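Local structure of dihydropteridine reductase (Caenorhabditis elegans, 1OOE) at the interface of chains A and B. The protein reduces quinonoid dihydropteridine to tetrahydropteridine with NADH or NADPH, as a homodimeric member of the short-chain dehydrogenase/reductase family. Coordinates in Å, arbitrary orientation; residue numbers count along the deposited sequence, not the author numbering. Chains: chain A/B, Dihydropteridine reductase.

Contact 1: the interface of chains A and B. Residues chain A 135-138, 141, 144; chain B 152, 155-156, 159.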
ATOM      1  N   GLY A 135       3.529   5.172  11.757  1.00 10.09           N
ATOM      2  CA  GLY A 135       2.631   6.222  12.202  1.00 10.31           C
ATOM      3  C   GLY A 135       2.254   7.120  11.040  1.00  9.13           C
ATOM      4  O   GLY A 135       2.689   6.880   9.916  1.00  9.10           O
ATOM      5  N   PRO A 136       1.443   8.166  11.273  1.00  8.71           N
ATOM      6  CA  PRO A 136       1.051   9.066  10.181  1.00  8.45           C
ATOM      7  C   PRO A 136       2.262   9.755   9.544  1.00  9.55           C
ATOM      8  O   PRO A 136       3.239  10.066  10.231  1.00 10.68           O
ATOM      9  CB  PRO A 136       0.125  10.071  10.873  1.00  9.97           C
ATOM     10  CG  PRO A 136      -0.443   9.297  12.032  1.00  9.58           C
ATOM     11  CD  PRO A 136       0.767   8.528  12.530  1.00  8.61           C
ATOM     12  N   THR A 137       2.203   9.989   8.234  1.00  9.52           N
ATOM     13  CA  THR A 137       3.293  10.667   7.525  1.00  9.11           C
ATOM     14  C   THR A 137       2.729  11.736   6.589  1.00  9.56           C
ATOM     15  O   THR A 137       2.912  11.675   5.374  1.00  9.57           O
ATOM     16  CB  THR A 137       4.144   9.682   6.683  1.00  9.20           C
ATOM     17  OG1 THR A 137       3.322   9.057   5.688  1.00  9.10           O
ATOM     18  CG2 THR A 137       4.777   8.623   7.574  1.00  8.21           C
ATOM     19  N   PRO A 138       2.054  12.751   7.150  1.00 10.22           N
ATOM     20  CA  PRO A 138       1.460  13.833   6.356  1.00 11.06           C
ATOM     21  C   PRO A 138       2.391  14.589   5.401  1.00 11.18           C
ATOM     22  O   PRO A 138       1.930  15.138   4.399  1.00 11.72           O
ATOM     23  CB  PRO A 138       0.852  14.749   7.419  1.00 10.91           C
ATOM     24  CG  PRO A 138       1.754  14.538   8.602  1.00 12.08           C
ATOM     25  CD  PRO A 138       1.942  13.037   8.590  1.00 12.01           C
ATOM     26  N   ILE A 141       3.171  11.475   2.263  1.00 11.43           N
ATOM     27  CA  ILE A 141       2.064  10.533   2.167  1.00 10.11           C
ATOM     28  C   ILE A 141       2.276   9.330   1.251  1.00 10.66           C
ATOM     29  O   ILE A 141       1.947   8.207   1.631  1.00  8.31           O
ATOM     30  CB  ILE A 141       0.770  11.289   1.779  1.00  9.80           C
ATOM     31  CG1 ILE A 141       0.445  12.305   2.880  1.00 10.10           C
ATOM     32  CG2 ILE A 141      -0.387  10.316   1.596  1.00 11.29           C
ATOM     33  CD1 ILE A 141      -0.816  13.131   2.648  1.00 11.89           C
ATOM     34  N   GLY A 144       4.752   6.940   2.758  1.00 10.05           N
ATOM     35  CA  GLY A 144       4.076   6.277   3.861  1.00 10.73           C
ATOM     36  C   GLY A 144       3.160   5.155   3.406  1.00  9.47           C
ATOM     37  O   GLY A 144       3.207   4.059   3.968  1.00 10.27           O
TER
ATOM     38  N   HIS B 152      -3.456   3.489   5.791  1.00  7.11           N
ATOM     39  CA  HIS B 152      -2.378   4.379   6.211  1.00  6.55           C
ATOM     40  C   HIS B 152      -2.611   5.787   5.671  1.00  7.53           C
ATOM     41  O   HIS B 152      -2.400   6.779   6.376  1.00  8.75           O
ATOM     42  CB  HIS B 152      -1.014   3.863   5.750  1.00  6.68           C
ATOM     43  CG  HIS B 152       0.129   4.632   6.334  1.00  4.78           C
ATOM     44  ND1 HIS B 152       0.663   5.749   5.728  1.00  7.52           N
ATOM     45  CD2 HIS B 152       0.771   4.503   7.519  1.00  7.38           C
ATOM     46  CE1 HIS B 152       1.580   6.279   6.518  1.00  4.36           C
ATOM     47  NE2 HIS B 152       1.663   5.543   7.612  1.00  6.34           N
ATOM     48  N   SER B 155      -4.717   7.757   7.955  1.00  8.03           N
ATOM     49  CA  SER B 155      -4.040   8.294   9.133  1.00  8.66           C
ATOM     50  C   SER B 155      -3.219   9.536   8.796  1.00  9.03           C
ATOM     51  O   SER B 155      -3.153  10.475   9.600  1.00  9.38           O
ATOM     52  CB  SER B 155      -3.138   7.230   9.779  1.00  9.22           C
ATOM     53  OG  SER B 155      -1.940   7.035   9.048  1.00  8.96           O
ATOM     54  N   SER B 156      -2.600   9.547   7.615  1.00  7.75           N
ATOM     55  CA  SER B 156      -1.789  10.692   7.190  1.00  8.07           C
ATOM     56  C   SER B 156      -2.651  11.916   6.901  1.00  9.78           C
ATOM     57  O   SER B 156      -2.319  13.034   7.302  1.00 10.51           O
ATOM     58  CB  SER B 156      -0.978  10.347   5.937  1.00  7.66           C
ATOM     59  OG  SER B 156       0.078   9.455   6.234  1.00  7.19           O
ATOM     60  N   ALA B 159      -3.954  13.866   9.939  1.00 11.27           N
ATOM     61  CA  ALA B 159      -2.948  14.632  10.667  1.00 14.62           C
ATOM     62  C   ALA B 159      -2.878  16.080  10.189  1.00 13.66           C
ATOM     63  O   ALA B 159      -3.272  16.400   9.070  1.00 13.11           O
ATOM     64  CB  ALA B 159      -1.582  13.967  10.516  1.00 13.55           C
TER
HETATM   65  O   HOH W   1       0.140   7.919   4.053  1.00  7.23           O
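A:Pro136 packs on B:Ser155 where the loop A:Gly135-A:Pro138 lies against helix 141-158 of chain B; A:Pro136 and B:Ser156 hide the most surface here. The pyrrolidine ring of A:Pro136 rests on the helix end, its CB 3.5 Å from the backbone O of B:Ser155 and its CG beside that residue's CB. At the next residue of the helix, the hydroxyl OG of B:Ser156 accepts from the amide N of A:Thr137 at 3.0 Å, in a fairly straight bond (161° at H). With chi1 at -72°, this OG stands beside its own backbone N, turned to the loop, and A:Thr137 OG1 adds a weak contact.

B:His152 anchors the start of the loop: its NE2 donates to the carbonyl O of A:Gly135 at 2.9 Å, approaching from above the carbonyl plane. The imidazole is flanked by B:Ser155 OG over one face and A:Gly144 O over the rim of the other, while A:Thr137 OG1 meets its edge in plane. A leucine in its place would probably leave the A:Gly135 carbonyl without this donor and the water at ND1 without that partner. That water bridges the chains, lying 2.8 Å from B:His152 ND1, 2.7 Å from B:Ser156 OG and 3.0 Å from A:Ile141 O.

Contact 2: the interface of chains A and B. Residues chain A 53-54, 57, 113; chain B 93-95.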
ATOM      1  N   TRP A  53       4.632  -3.412 -14.154  1.00 10.68           N
ATOM      2  CA  TRP A  53       4.778  -4.397 -13.084  1.00 10.39           C
ATOM      3  C   TRP A  53       4.816  -5.846 -13.565  1.00 10.23           C
ATOM      4  O   TRP A  53       5.754  -6.578 -13.252  1.00  9.62           O
ATOM      5  CB  TRP A  53       3.651  -4.228 -12.060  1.00  8.87           C
ATOM      6  CG  TRP A  53       3.976  -4.727 -10.668  1.00  8.49           C
ATOM      7  CD1 TRP A  53       5.039  -5.507 -10.290  1.00  8.50           C
ATOM      8  CD2 TRP A  53       3.214  -4.489  -9.480  1.00  7.64           C
ATOM      9  NE1 TRP A  53       4.979  -5.765  -8.936  1.00  8.22           N
ATOM     10  CE2 TRP A  53       3.869  -5.152  -8.417  1.00  9.43           C
ATOM     11  CE3 TRP A  53       2.038  -3.777  -9.210  1.00 10.87           C
ATOM     12  CZ2 TRP A  53       3.384  -5.124  -7.103  1.00 10.32           C
ATOM     13  CZ3 TRP A  53       1.558  -3.747  -7.911  1.00 11.20           C
ATOM     14  CH2 TRP A  53       2.230  -4.418  -6.872  1.00  9.71           C
ATOM     15  N   THR A  54       3.802  -6.261 -14.321  1.00 10.10           N
ATOM     16  CA  THR A  54       3.756  -7.636 -14.809  1.00 10.46           C
ATOM     17  C   THR A  54       4.882  -7.935 -15.797  1.00  9.67           C
ATOM     18  O   THR A  54       5.408  -9.048 -15.825  1.00 10.70           O
ATOM     19  CB  THR A  54       2.380  -7.971 -15.447  1.00 12.36           C
ATOM     20  OG1 THR A  54       2.060  -7.004 -16.456  1.00 12.18           O
ATOM     21  CG2 THR A  54       1.291  -7.968 -14.385  1.00 12.17           C
ATOM     22  N   GLU A  57       7.919  -8.502 -13.678  1.00 11.49           N
ATOM     23  CA  GLU A  57       7.842  -9.803 -13.020  1.00 11.71           C
ATOM     24  C   GLU A  57       8.279 -10.899 -13.987  1.00 11.45           C
ATOM     25  O   GLU A  57       9.157 -11.704 -13.680  1.00 12.56           O
ATOM     26  CB  GLU A  57       6.413 -10.117 -12.555  1.00 11.24           C
ATOM     27  CG  GLU A  57       6.286 -11.558 -12.048  1.00 12.60           C
ATOM     28  CD  GLU A  57       4.859 -12.039 -11.879  1.00 13.20           C
ATOM     29  OE1 GLU A  57       3.963 -11.561 -12.605  1.00 11.86           O
ATOM     30  OE2 GLU A  57       4.640 -12.923 -11.025  1.00 15.63           O
ATOM     31  N   LYS A 113       7.623 -13.182  -4.820  1.00  8.61           N
ATOM     32  CA  LYS A 113       7.305 -14.165  -5.856  1.00  9.71           C
ATOM     33  C   LYS A 113       8.520 -15.057  -6.107  1.00  9.66           C
ATOM     34  O   LYS A 113       8.387 -16.272  -6.279  1.00 10.39           O
ATOM     35  CB  LYS A 113       6.903 -13.460  -7.159  1.00 11.99           C
ATOM     36  CG  LYS A 113       6.437 -14.412  -8.268  1.00 10.58           C
ATOM     37  CD  LYS A 113       5.176 -15.168  -7.863  1.00 15.84           C
ATOM     38  CE  LYS A 113       4.771 -16.182  -8.924  1.00 13.46           C
ATOM     39  NZ  LYS A 113       3.458 -16.808  -8.610  1.00 17.81           N
TER
ATOM     40  N   PHE B  93      -0.551 -13.545  -8.839  1.00 13.62           N
ATOM     41  CA  PHE B  93      -0.254 -12.765  -7.639  1.00 12.19           C
ATOM     42  C   PHE B  93       0.041 -11.312  -7.995  1.00 11.72           C
ATOM     43  O   PHE B  93      -0.643 -10.399  -7.529  1.00  9.32           O
ATOM     44  CB  PHE B  93       0.945 -13.366  -6.892  1.00 12.68           C
ATOM     45  CG  PHE B  93       1.540 -12.454  -5.845  1.00 12.61           C
ATOM     46  CD1 PHE B  93       0.733 -11.826  -4.899  1.00 13.45           C
ATOM     47  CD2 PHE B  93       2.915 -12.239  -5.799  1.00 12.32           C
ATOM     48  CE1 PHE B  93       1.289 -10.995  -3.921  1.00 13.20           C
ATOM     49  CE2 PHE B  93       3.480 -11.411  -4.826  1.00 12.57           C
ATOM     50  CZ  PHE B  93       2.665 -10.789  -3.886  1.00 11.47           C
ATOM     51  N   VAL B  94       1.061 -11.104  -8.820  1.00 11.01           N
ATOM     52  CA  VAL B  94       1.447  -9.755  -9.219  1.00 11.16           C
ATOM     53  C   VAL B  94       0.388  -9.070 -10.083  1.00 10.68           C
ATOM     54  O   VAL B  94       0.065  -7.901  -9.867  1.00 11.14           O
ATOM     55  CB  VAL B  94       2.797  -9.768  -9.970  1.00 10.67           C
ATOM     56  CG1 VAL B  94       3.120  -8.377 -10.489  1.00 11.63           C
ATOM     57  CG2 VAL B  94       3.902 -10.238  -9.032  1.00 13.56           C
ATOM     58  N   LYS B  95      -0.152  -9.793 -11.060  1.00 11.21           N
ATOM     59  CA  LYS B  95      -1.174  -9.232 -11.932  1.00 11.97           C
ATOM     60  C   LYS B  95      -2.321  -8.643 -11.110  1.00 12.75           C
ATOM     61  O   LYS B  95      -2.774  -7.519 -11.360  1.00 11.65           O
ATOM     62  CB  LYS B  95      -1.718 -10.315 -12.871  1.00 13.85           C
ATOM     63  CG  LYS B  95      -2.811  -9.830 -13.810  1.00 16.36           C
ATOM     64  CD  LYS B  95      -3.340 -10.968 -14.672  1.00 18.42           C
ATOM     65  CE  LYS B  95      -4.496 -10.511 -15.542  1.00 22.48           C
ATOM     66  NZ  LYS B  95      -5.026 -11.618 -16.389  1.00 25.06           N
TER
HETATM   67  O   HOH W   2       1.245 -12.176 -12.110  1.00 11.93           O
HETATM   68  O   HOH W   3       2.522 -13.729  -9.817  1.00 14.21           O
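B:Val94 meets A:Trp53 and A:Glu57 with different branches of its side chain, and the direct contact here is one of packing. Its CG1, anti to the backbone N (chi1 175°), reaches over the indole of A:Trp53 and sits 3.6 Å from the centroid of the five-membered ring, a CH-pi contact offset toward the indole rim. The other methyl, CG2, lies 3.5 Å from CD of A:Glu57, whose extended side chain runs past the valine in the opposite direction and lays its carboxylate against CB and CG2. Alongside, the methyl CG2 of A:Thr54 touches CA of B:Lys95 at 3.7 Å. The aliphatic part of A:Lys113 passes more loosely by the ring of B:Phe93.

Polar contact is carried by water. A:Glu57 OE1 holds one water at 2.8 Å, which is also bonded to the amide N of B:Lys95. OE2 holds a second at 2.6 Å, which the amide N of B:Val94 reaches along a nearly straight line (173° at H). The two waters bond to each other, so the carboxylate faces the first-turn amides of helix 93-118 through a paired bridge; its negative charge is likely to be favoured by that helix start. A:Lys113 NZ approaches the second water weakly.

In the fold, the N-terminal end of helix 93-118 of chain B abuts the first turns of helix 53-68 of chain A, with A:Lys113 from farther along chain A's own helix 93-118.

Contact 3: the interface of chains A and B. Residues chain A 94-95, 97-98, 101, 145; chain B 53-54, 101, 106.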
ATOM      1  N   VAL A  94       0.620  12.886  -6.221  1.00 10.95           N
ATOM      2  CA  VAL A  94       0.350  11.642  -6.939  1.00 11.41           C
ATOM      3  C   VAL A  94       1.565  11.124  -7.705  1.00 11.19           C
ATOM      4  O   VAL A  94       1.869   9.927  -7.664  1.00 11.71           O
ATOM      5  CB  VAL A  94      -0.838  11.809  -7.917  1.00 10.77           C
ATOM      6  CG1 VAL A  94      -0.996  10.560  -8.766  1.00 10.76           C
ATOM      7  CG2 VAL A  94      -2.119  12.060  -7.127  1.00 13.23           C
ATOM      8  N   LYS A  95       2.253  12.022  -8.404  1.00 10.97           N
ATOM      9  CA  LYS A  95       3.438  11.652  -9.168  1.00 12.40           C
ATOM     10  C   LYS A  95       4.436  10.906  -8.288  1.00 13.56           C
ATOM     11  O   LYS A  95       4.965   9.859  -8.670  1.00 12.40           O
ATOM     12  CB  LYS A  95       4.103  12.905  -9.742  1.00 14.70           C
ATOM     13  CG  LYS A  95       5.408  12.635 -10.473  1.00 15.56           C
ATOM     14  CD  LYS A  95       6.009  13.932 -10.981  1.00 19.75           C
ATOM     15  CE  LYS A  95       7.279  13.693 -11.774  1.00 22.54           C
ATOM     16  NZ  LYS A  95       7.883  14.985 -12.213  1.00 25.35           N
ATOM     17  N   ALA A  97       3.754   9.574  -5.301  1.00 12.07           N
ATOM     18  CA  ALA A  97       3.114   8.398  -4.727  1.00 11.84           C
ATOM     19  C   ALA A  97       3.314   7.240  -5.704  1.00 11.70           C
ATOM     20  O   ALA A  97       3.583   6.108  -5.298  1.00 10.27           O
ATOM     21  CB  ALA A  97       1.623   8.656  -4.509  1.00 10.81           C
ATOM     22  N   ASP A  98       3.191   7.541  -6.995  1.00 10.71           N
ATOM     23  CA  ASP A  98       3.361   6.548  -8.054  1.00 11.28           C
ATOM     24  C   ASP A  98       4.791   6.004  -8.031  1.00 11.04           C
ATOM     25  O   ASP A  98       5.010   4.791  -8.085  1.00  9.88           O
ATOM     26  CB  ASP A  98       3.050   7.194  -9.411  1.00 10.75           C
ATOM     27  CG  ASP A  98       3.206   6.238 -10.577  1.00 12.94           C
ATOM     28  OD1 ASP A  98       2.488   5.214 -10.619  1.00 10.77           O
ATOM     29  OD2 ASP A  98       4.045   6.524 -11.461  1.00 15.78           O
ATOM     30  N   ILE A 101       5.317   3.569  -5.079  1.00 10.16           N
ATOM     31  CA  ILE A 101       4.733   2.236  -5.208  1.00  8.90           C
ATOM     32  C   ILE A 101       5.683   1.429  -6.094  1.00 10.66           C
ATOM     33  O   ILE A 101       6.039   0.289  -5.776  1.00 10.33           O
ATOM     34  CB  ILE A 101       3.340   2.279  -5.883  1.00  9.26           C
ATOM     35  CG1 ILE A 101       2.317   2.941  -4.951  1.00  9.73           C
ATOM     36  CG2 ILE A 101       2.902   0.865  -6.276  1.00  9.48           C
ATOM     37  CD1 ILE A 101       1.935   2.123  -3.728  1.00 10.47           C
ATOM     38  N   MET A 145       2.331   5.431   2.399  1.00  9.44           N
ATOM     39  CA  MET A 145       1.390   4.451   1.844  1.00 10.74           C
ATOM     40  C   MET A 145       2.093   3.221   1.299  1.00  7.95           C
ATOM     41  O   MET A 145       1.703   2.084   1.577  1.00  8.77           O
ATOM     42  CB  MET A 145       0.605   5.040   0.675  1.00 13.76           C
ATOM     43  CG  MET A 145      -0.393   6.107   1.000  1.00 19.12           C
ATOM     44  SD  MET A 145      -1.517   6.197  -0.395  1.00 13.79           S
ATOM     45  CE  MET A 145      -0.540   7.055  -1.608  1.00 15.22           C
TER
ATOM     46  N   TRP B  53      -1.514   6.672 -13.475  1.00 10.85           N
ATOM     47  CA  TRP B  53      -1.958   7.419 -12.301  1.00  9.89           C
ATOM     48  C   TRP B  53      -1.998   8.940 -12.482  1.00  9.83           C
ATOM     49  O   TRP B  53      -3.010   9.574 -12.178  1.00  9.72           O
ATOM     50  CB  TRP B  53      -1.075   7.061 -11.098  1.00  9.54           C
ATOM     51  CG  TRP B  53      -1.739   7.235  -9.756  1.00  8.05           C
ATOM     52  CD1 TRP B  53      -2.934   7.849  -9.491  1.00  9.36           C
ATOM     53  CD2 TRP B  53      -1.226   6.797  -8.493  1.00  9.59           C
ATOM     54  NE1 TRP B  53      -3.194   7.816  -8.138  1.00  7.47           N
ATOM     55  CE2 TRP B  53      -2.161   7.178  -7.502  1.00  8.90           C
ATOM     56  CE3 TRP B  53      -0.064   6.117  -8.102  1.00  9.20           C
ATOM     57  CZ2 TRP B  53      -1.971   6.900  -6.142  1.00  9.05           C
ATOM     58  CZ3 TRP B  53       0.128   5.840  -6.750  1.00  9.01           C
ATOM     59  CH2 TRP B  53      -0.825   6.233  -5.785  1.00  9.66           C
ATOM     60  N   THR B  54      -0.910   9.525 -12.972  1.00 10.69           N
ATOM     61  CA  THR B  54      -0.865  10.973 -13.165  1.00 13.04           C
ATOM     62  C   THR B  54      -1.773  11.453 -14.296  1.00 12.17           C
ATOM     63  O   THR B  54      -2.306  12.567 -14.241  1.00 12.23           O
ATOM     64  CB  THR B  54       0.575  11.464 -13.422  1.00 14.22           C
ATOM     65  OG1 THR B  54       1.156  10.727 -14.505  1.00 17.46           O
ATOM     66  CG2 THR B  54       1.416  11.288 -12.168  1.00 15.80           C
ATOM     67  N   ILE B 101      -4.030  -2.224  -6.621  1.00  8.49           N
ATOM     68  CA  ILE B 101      -3.444  -0.919  -6.317  1.00  8.45           C
ATOM     69  C   ILE B 101      -4.148   0.150  -7.165  1.00  9.11           C
ATOM     70  O   ILE B 101      -4.504   1.224  -6.669  1.00  9.54           O
ATOM     71  CB  ILE B 101      -1.919  -0.897  -6.610  1.00  7.71           C
ATOM     72  CG1 ILE B 101      -1.174  -1.751  -5.575  1.00 10.29           C
ATOM     73  CG2 ILE B 101      -1.402   0.540  -6.604  1.00  8.71           C
ATOM     74  CD1 ILE B 101      -1.260  -1.234  -4.159  0.50  5.82           C
ATOM     75  N   TRP B 106      -5.135   4.175  -6.181  1.00  9.55           N
ATOM     76  CA  TRP B 106      -5.184   5.288  -7.129  1.00  7.49           C
ATOM     77  C   TRP B 106      -6.418   6.167  -6.928  1.00  8.61           C
ATOM     78  O   TRP B 106      -6.320   7.400  -6.904  1.00  8.07           O
ATOM     79  CB  TRP B 106      -5.154   4.762  -8.572  1.00  7.64           C
ATOM     80  CG  TRP B 106      -3.809   4.231  -9.011  1.00  8.74           C
ATOM     81  CD1 TRP B 106      -2.789   3.807  -8.207  1.00  9.03           C
ATOM     82  CD2 TRP B 106      -3.365   4.032 -10.360  1.00  9.33           C
ATOM     83  NE1 TRP B 106      -1.736   3.353  -8.971  1.00 10.27           N
ATOM     84  CE2 TRP B 106      -2.065   3.480 -10.296  1.00 10.14           C
ATOM     85  CE3 TRP B 106      -3.939   4.265 -11.618  1.00 12.40           C
ATOM     86  CZ2 TRP B 106      -1.328   3.156 -11.444  1.00 10.64           C
ATOM     87  CZ3 TRP B 106      -3.204   3.942 -12.763  1.00 11.27           C
ATOM     88  CH2 TRP B 106      -1.914   3.395 -12.664  1.00 11.30           C
TER
HETATM   89  O   HOH W   4       1.129   5.283 -13.097  1.00 14.44           O
HETATM   90  O   HOH W   5       1.370   3.225  -8.654  1.00 16.38           O
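B:Trp53 pushes its indole against helix 93-118 of chain A, with CG anti to the backbone N (chi1 -154°). At the root of the side chain, CB lies 4.0 Å from OD1 of A:Asp98. Farther out, CG and CD1 pass beneath the methyl CG1 of A:Val94, which stands 3.4 Å from the centroid of the five-membered ring in a CH-pi contact, the twin of the valine-tryptophan pair with the chains exchanged. NE1 also lies under this methyl and makes a weak bond to the backbone O of B:Trp106 in its own chain. On the benzo side, CE3 meets CA of A:Asp98 at 3.5 Å, CZ3 lies against the backbone of A:Ala97 and A:Asp98 and near CG1 of A:Ile101, and CH2 reaches the methyl CB of A:Ala97 at 3.7 Å. The opposite face of the indole is backed by CD1 of B:Trp106, which holds the ring between its own chain and the partner.

The carboxylate of A:Asp98 stands almost perpendicular to the indole (87°), with OD1 in plane at its edge. A:Asp98 OD1 lies 2.8 Å from a water held by the backbone N of B:Trp53 and also meets a water bonded to NE1 of B:Trp106. Beyond the tryptophan, the CG2 methyls of A:Ile101 and B:Ile101 approach to 4.3 Å.

The indole thus packs along one side of the partner helix and joins the subunits of the homodimer through apolar packing and bridging water.

Contact 3 lies between the others, about 15 Å from contact 1 and 17 Å from contact 2 between the centres of their C-alpha atoms, whereas contacts 1 and 2 are about 27 Å apart. Residues 53, 54, 94 and 95 take part in both contacts 2 and 3, because the two-fold axis repeats the same packing with the chains exchanged. Helix 141-158 serves contact 1 from both chains and lends A:Met145 to the fringe of contact 3. Together the contacts join helices 53-68, 93-118 and 141-158 into one extended dimer interface, mainly packed in contacts 2 and 3 and directly hydrogen-bonded in contact 1.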